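Local coordinates for macrolide export ATP-binding/permease protein MacB (Actinobacillus actinomycetemcomitans, PDB 3FTJ) that probably works as a non-canonical ABC transporter in a tripartite macrolide efflux system, this chain being its periplasmic region, at residues A[11-24]-A[203-215]. Sequence-based numbering, arbitrary orientation.
Sequences IGTNTMTIFNGNGF and KKDFFIMNSDTIK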
# COMPACT_ATOMS: atom_id res chain seq x y z
N ILE A 11 0.02 14.06 -7.54
CA ILE A 11 -0.02 12.64 -7.85
C ILE A 11 1.33 12.13 -8.36
O ILE A 11 1.75 12.46 -9.47
CB ILE A 11 -1.14 12.28 -8.86
CG1 ILE A 11 -2.52 12.72 -8.34
CG2 ILE A 11 -1.17 10.78 -9.13
CD1 ILE A 11 -2.94 14.10 -8.80
N GLY A 12 2.01 11.34 -7.53
CA GLY A 12 3.26 10.71 -7.92
C GLY A 12 4.40 11.69 -8.07
O GLY A 12 5.40 11.40 -8.73
N THR A 13 4.26 12.86 -7.45
CA THR A 13 5.30 13.89 -7.53
C THR A 13 6.55 13.46 -6.75
O THR A 13 7.59 13.19 -7.35
CB THR A 13 4.78 15.26 -7.05
OG1 THR A 13 4.06 15.10 -5.82
CG2 THR A 13 3.85 15.87 -8.09
N ASN A 14 6.44 13.39 -5.43
CA ASN A 14 7.56 12.95 -4.60
C ASN A 14 7.43 11.50 -4.14
O ASN A 14 8.21 11.04 -3.31
CB ASN A 14 7.75 13.89 -3.40
CG ASN A 14 8.67 15.06 -3.71
OD1 ASN A 14 9.67 14.92 -4.43
ND2 ASN A 14 8.34 16.23 -3.17
N THR A 15 6.45 10.79 -4.68
CA THR A 15 6.27 9.38 -4.38
C THR A 15 6.31 8.53 -5.65
O THR A 15 5.88 8.96 -6.72
CB THR A 15 4.94 9.12 -3.67
OG1 THR A 15 3.86 9.40 -4.57
CG2 THR A 15 4.81 9.99 -2.44
N MET A 16 6.83 7.32 -5.52
CA MET A 16 6.84 6.36 -6.61
C MET A 16 6.38 5.03 -6.06
O MET A 16 6.73 4.68 -4.94
CB MET A 16 8.23 6.20 -7.19
CG MET A 16 8.82 7.48 -7.70
SD MET A 16 10.49 7.24 -8.32
CE MET A 16 10.87 8.93 -8.80
N THR A 17 5.60 4.29 -6.85
CA THR A 17 5.13 2.97 -6.45
C THR A 17 5.72 1.93 -7.38
O THR A 17 5.58 2.01 -8.60
CB THR A 17 3.59 2.88 -6.46
OG1 THR A 17 3.04 3.91 -5.62
CG2 THR A 17 3.11 1.51 -5.96
N ILE A 18 6.39 0.94 -6.80
CA ILE A 18 6.99 -0.14 -7.55
C ILE A 18 6.08 -1.37 -7.55
O ILE A 18 5.64 -1.81 -6.49
CB ILE A 18 8.36 -0.49 -6.97
CG1 ILE A 18 9.19 0.78 -6.79
CG2 ILE A 18 9.08 -1.48 -7.87
CD1 ILE A 18 10.09 0.76 -5.59
N PHE A 19 5.79 -1.90 -8.74
CA PHE A 19 4.87 -3.02 -8.92
C PHE A 19 5.57 -4.21 -9.57
O PHE A 19 6.48 -4.04 -10.37
CB PHE A 19 3.72 -2.61 -9.84
CG PHE A 19 2.76 -1.63 -9.24
CD1 PHE A 19 1.72 -2.07 -8.44
CD2 PHE A 19 2.89 -0.28 -9.49
CE1 PHE A 19 0.83 -1.17 -7.89
CE2 PHE A 19 2.00 0.62 -8.94
CZ PHE A 19 0.97 0.17 -8.14
N ASN A 20 5.11 -5.42 -9.25
CA ASN A 20 5.56 -6.61 -9.94
C ASN A 20 5.13 -6.58 -11.40
O ASN A 20 4.06 -6.06 -11.72
CB ASN A 20 4.97 -7.86 -9.29
CG ASN A 20 5.40 -8.01 -7.85
OD1 ASN A 20 4.58 -8.03 -6.94
ND2 ASN A 20 6.70 -8.09 -7.63
N GLY A 21 5.95 -7.14 -12.28
CA GLY A 21 5.56 -7.31 -13.66
C GLY A 21 6.12 -6.24 -14.59
O GLY A 21 7.08 -5.55 -14.25
N ASN A 22 5.48 -6.09 -15.75
CA ASN A 22 6.00 -5.24 -16.82
C ASN A 22 5.13 -4.03 -17.12
O ASN A 22 5.54 -3.13 -17.85
CB ASN A 22 6.21 -6.07 -18.08
CG ASN A 22 7.16 -7.23 -17.86
OD1 ASN A 22 6.92 -8.35 -18.32
ND2 ASN A 22 8.25 -6.97 -17.16
N GLY A 23 3.92 -4.02 -16.57
CA GLY A 23 3.01 -2.90 -16.74
C GLY A 23 1.57 -3.36 -16.58
O GLY A 23 1.31 -4.56 -16.50
N PHE A 24 0.65 -2.41 -16.54
CA PHE A 24 -0.77 -2.75 -16.49
C PHE A 24 -1.22 -3.36 -17.82
O PHE A 24 -2.28 -3.97 -17.91
CB PHE A 24 -1.63 -1.53 -16.15
CG PHE A 24 -1.26 -0.88 -14.86
CD1 PHE A 24 -1.26 -1.60 -13.68
CD2 PHE A 24 -0.93 0.47 -14.81
CE1 PHE A 24 -0.93 -1.00 -12.48
CE2 PHE A 24 -0.60 1.07 -13.62
CZ PHE A 24 -0.60 0.34 -12.45
N LYS A 203 17.19 -8.88 -12.59
CA LYS A 203 16.50 -8.58 -13.84
C LYS A 203 15.38 -7.55 -13.62
O LYS A 203 14.90 -7.36 -12.50
CB LYS A 203 15.89 -9.85 -14.45
CG LYS A 203 14.72 -10.42 -13.64
CD LYS A 203 14.13 -11.64 -14.31
CE LYS A 203 12.70 -11.92 -13.84
NZ LYS A 203 12.62 -12.44 -12.44
N LYS A 204 14.96 -6.89 -14.69
CA LYS A 204 13.89 -5.91 -14.60
C LYS A 204 12.54 -6.62 -14.69
O LYS A 204 12.01 -6.83 -15.77
CB LYS A 204 14.02 -4.85 -15.70
CG LYS A 204 12.92 -3.80 -15.70
CD LYS A 204 13.37 -2.52 -15.03
CE LYS A 204 12.24 -1.50 -14.96
NZ LYS A 204 11.39 -1.54 -16.17
N ASP A 205 12.02 -6.99 -13.52
CA ASP A 205 10.76 -7.71 -13.44
C ASP A 205 9.77 -6.93 -12.60
O ASP A 205 8.96 -7.50 -11.87
CB ASP A 205 10.99 -9.10 -12.85
CG ASP A 205 11.59 -9.05 -11.46
OD1 ASP A 205 11.67 -7.95 -10.89
OD2 ASP A 205 11.99 -10.12 -10.95
N PHE A 206 9.85 -5.60 -12.71
CA PHE A 206 9.01 -4.69 -11.93
C PHE A 206 8.88 -3.44 -12.76
O PHE A 206 9.61 -3.26 -13.73
CB PHE A 206 9.71 -4.34 -10.62
CG PHE A 206 11.07 -3.72 -10.81
CD1 PHE A 206 11.21 -2.35 -10.99
CD2 PHE A 206 12.20 -4.51 -10.83
CE1 PHE A 206 12.46 -1.77 -11.18
CE2 PHE A 206 13.46 -3.95 -11.03
CZ PHE A 206 13.59 -2.58 -11.20
N PHE A 207 7.95 -2.57 -12.39
CA PHE A 207 7.84 -1.29 -13.06
C PHE A 207 7.48 -0.22 -12.04
O PHE A 207 6.96 -0.53 -10.96
CB PHE A 207 6.84 -1.33 -14.21
CG PHE A 207 5.43 -1.68 -13.80
CD1 PHE A 207 4.45 -0.71 -13.71
CD2 PHE A 207 5.09 -3.00 -13.53
CE1 PHE A 207 3.16 -1.04 -13.34
CE2 PHE A 207 3.79 -3.34 -13.16
CZ PHE A 207 2.82 -2.35 -13.07
N ILE A 208 7.77 1.03 -12.37
CA ILE A 208 7.59 2.13 -11.44
C ILE A 208 6.52 3.09 -11.93
O ILE A 208 6.49 3.45 -13.11
CB ILE A 208 8.92 2.87 -11.21
CG1 ILE A 208 9.99 1.90 -10.70
CG2 ILE A 208 8.74 4.03 -10.25
CD1 ILE A 208 11.24 2.57 -10.18
N MET A 209 5.63 3.46 -11.02
CA MET A 209 4.56 4.40 -11.31
C MET A 209 4.83 5.69 -10.56
O MET A 209 5.02 5.68 -9.35
CB MET A 209 3.21 3.86 -10.83
CG MET A 209 2.75 2.58 -11.48
SD MET A 209 1.78 2.89 -12.96
CE MET A 209 2.98 2.56 -14.25
N ASN A 210 4.85 6.80 -11.28
CA ASN A 210 4.99 8.12 -10.68
C ASN A 210 4.45 9.19 -11.62
O ASN A 210 3.85 8.88 -12.65
CB ASN A 210 6.46 8.40 -10.33
CG ASN A 210 7.39 8.17 -11.50
OD1 ASN A 210 6.98 8.23 -12.65
ND2 ASN A 210 8.65 7.90 -11.20
N SER A 211 4.66 10.45 -11.26
CA SER A 211 4.23 11.57 -12.09
C SER A 211 4.73 11.42 -13.52
O SER A 211 3.97 11.55 -14.48
CB SER A 211 4.72 12.89 -11.49
OG SER A 211 4.12 13.99 -12.16
N ASP A 212 6.02 11.14 -13.67
CA ASP A 212 6.62 10.97 -14.99
C ASP A 212 5.91 9.90 -15.83
O ASP A 212 5.71 10.08 -17.03
CB ASP A 212 8.11 10.64 -14.88
CG ASP A 212 8.78 10.55 -16.23
OD1 ASP A 212 8.83 11.58 -16.94
OD2 ASP A 212 9.25 9.44 -16.59
N THR A 213 5.53 8.79 -15.19
CA THR A 213 4.80 7.72 -15.87
C THR A 213 3.45 8.19 -16.40
O THR A 213 3.11 7.95 -17.55
CB THR A 213 4.57 6.51 -14.96
OG1 THR A 213 5.81 5.82 -14.75
CG2 THR A 213 3.57 5.55 -15.59
N ILE A 214 2.68 8.87 -15.55
CA ILE A 214 1.39 9.41 -15.96
C ILE A 214 1.56 10.32 -17.17
O ILE A 214 0.88 10.16 -18.19
CB ILE A 214 0.70 10.20 -14.83
CG1 ILE A 214 0.34 9.28 -13.67
CG2 ILE A 214 -0.54 10.91 -15.36
CD1 ILE A 214 -0.25 10.02 -12.49
N LYS A 215 2.48 11.28 -17.07
CA LYS A 215 2.73 12.20 -18.17
C LYS A 215 3.11 11.46 -19.45
O LYS A 215 2.61 11.76 -20.53
CB LYS A 215 3.83 13.20 -17.82
CG LYS A 215 4.05 14.25 -18.89
CD LYS A 215 5.29 15.08 -18.63
CE LYS A 215 6.55 14.25 -18.80
NZ LYS A 215 7.70 15.07 -19.27
O HOH W 1 7.90 11.25 -11.11
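An antiparallel strand pair at the border of the mixed sheet in the periplasmic region of MacB joins Thr-17 to Met-209 and Phe-19 to Phe-207, each as a hydrogen-bonded pair, with the axes of strands 15-20 and 206-209 running at 156°. It brings segments near the two ends of the chain into one sheet. Four backbone bonds join the two pairs, three nearly straight and Phe-207 N to Phe-19 O more bent; Phe-19 N reaches Phe-207 O at 2.9 Å. Past the strand, Gly-21 N still donates to Asp-205 O, but from above the carbonyl plane.

On the face carrying Phe-19, the ring of Phe-207 is held between two groups: Gly-23 CA sits over its centre, 3.6 Å from the centroid, while Phe-19 CB presses on the opposite face toward the rim. Phe-207 CG stands between backbone N and carbonyl carbon (chi1 60°), turning one ring face against Gly-23 and the edge toward Gly-21 O and Phe-24. With Phe-24 this edge makes a T-shaped stack, planes at 87°. Met-209, bent at chi2 and chi3, lays CG against Phe-19 CE2 and brings its sulfur obliquely beside Phe-24, a Met-aromatic contact.

Farther along, Ser-211 N donates to Gly-12 O (2.8 Å). Asn-210 N-caps the following helix, OD1 accepting from Thr-213 N, while ND2 bonds Glu-190 and, weakly, Met-16 SD.

Strand 175-180 pairs with the other edge of 15-20; helix 186-201 packs against Ile-18 and Ile-208, on the face away from Phe-19, and also touches Phe-206, while Arg-30 of helix 27-31 touches the aromatic cluster.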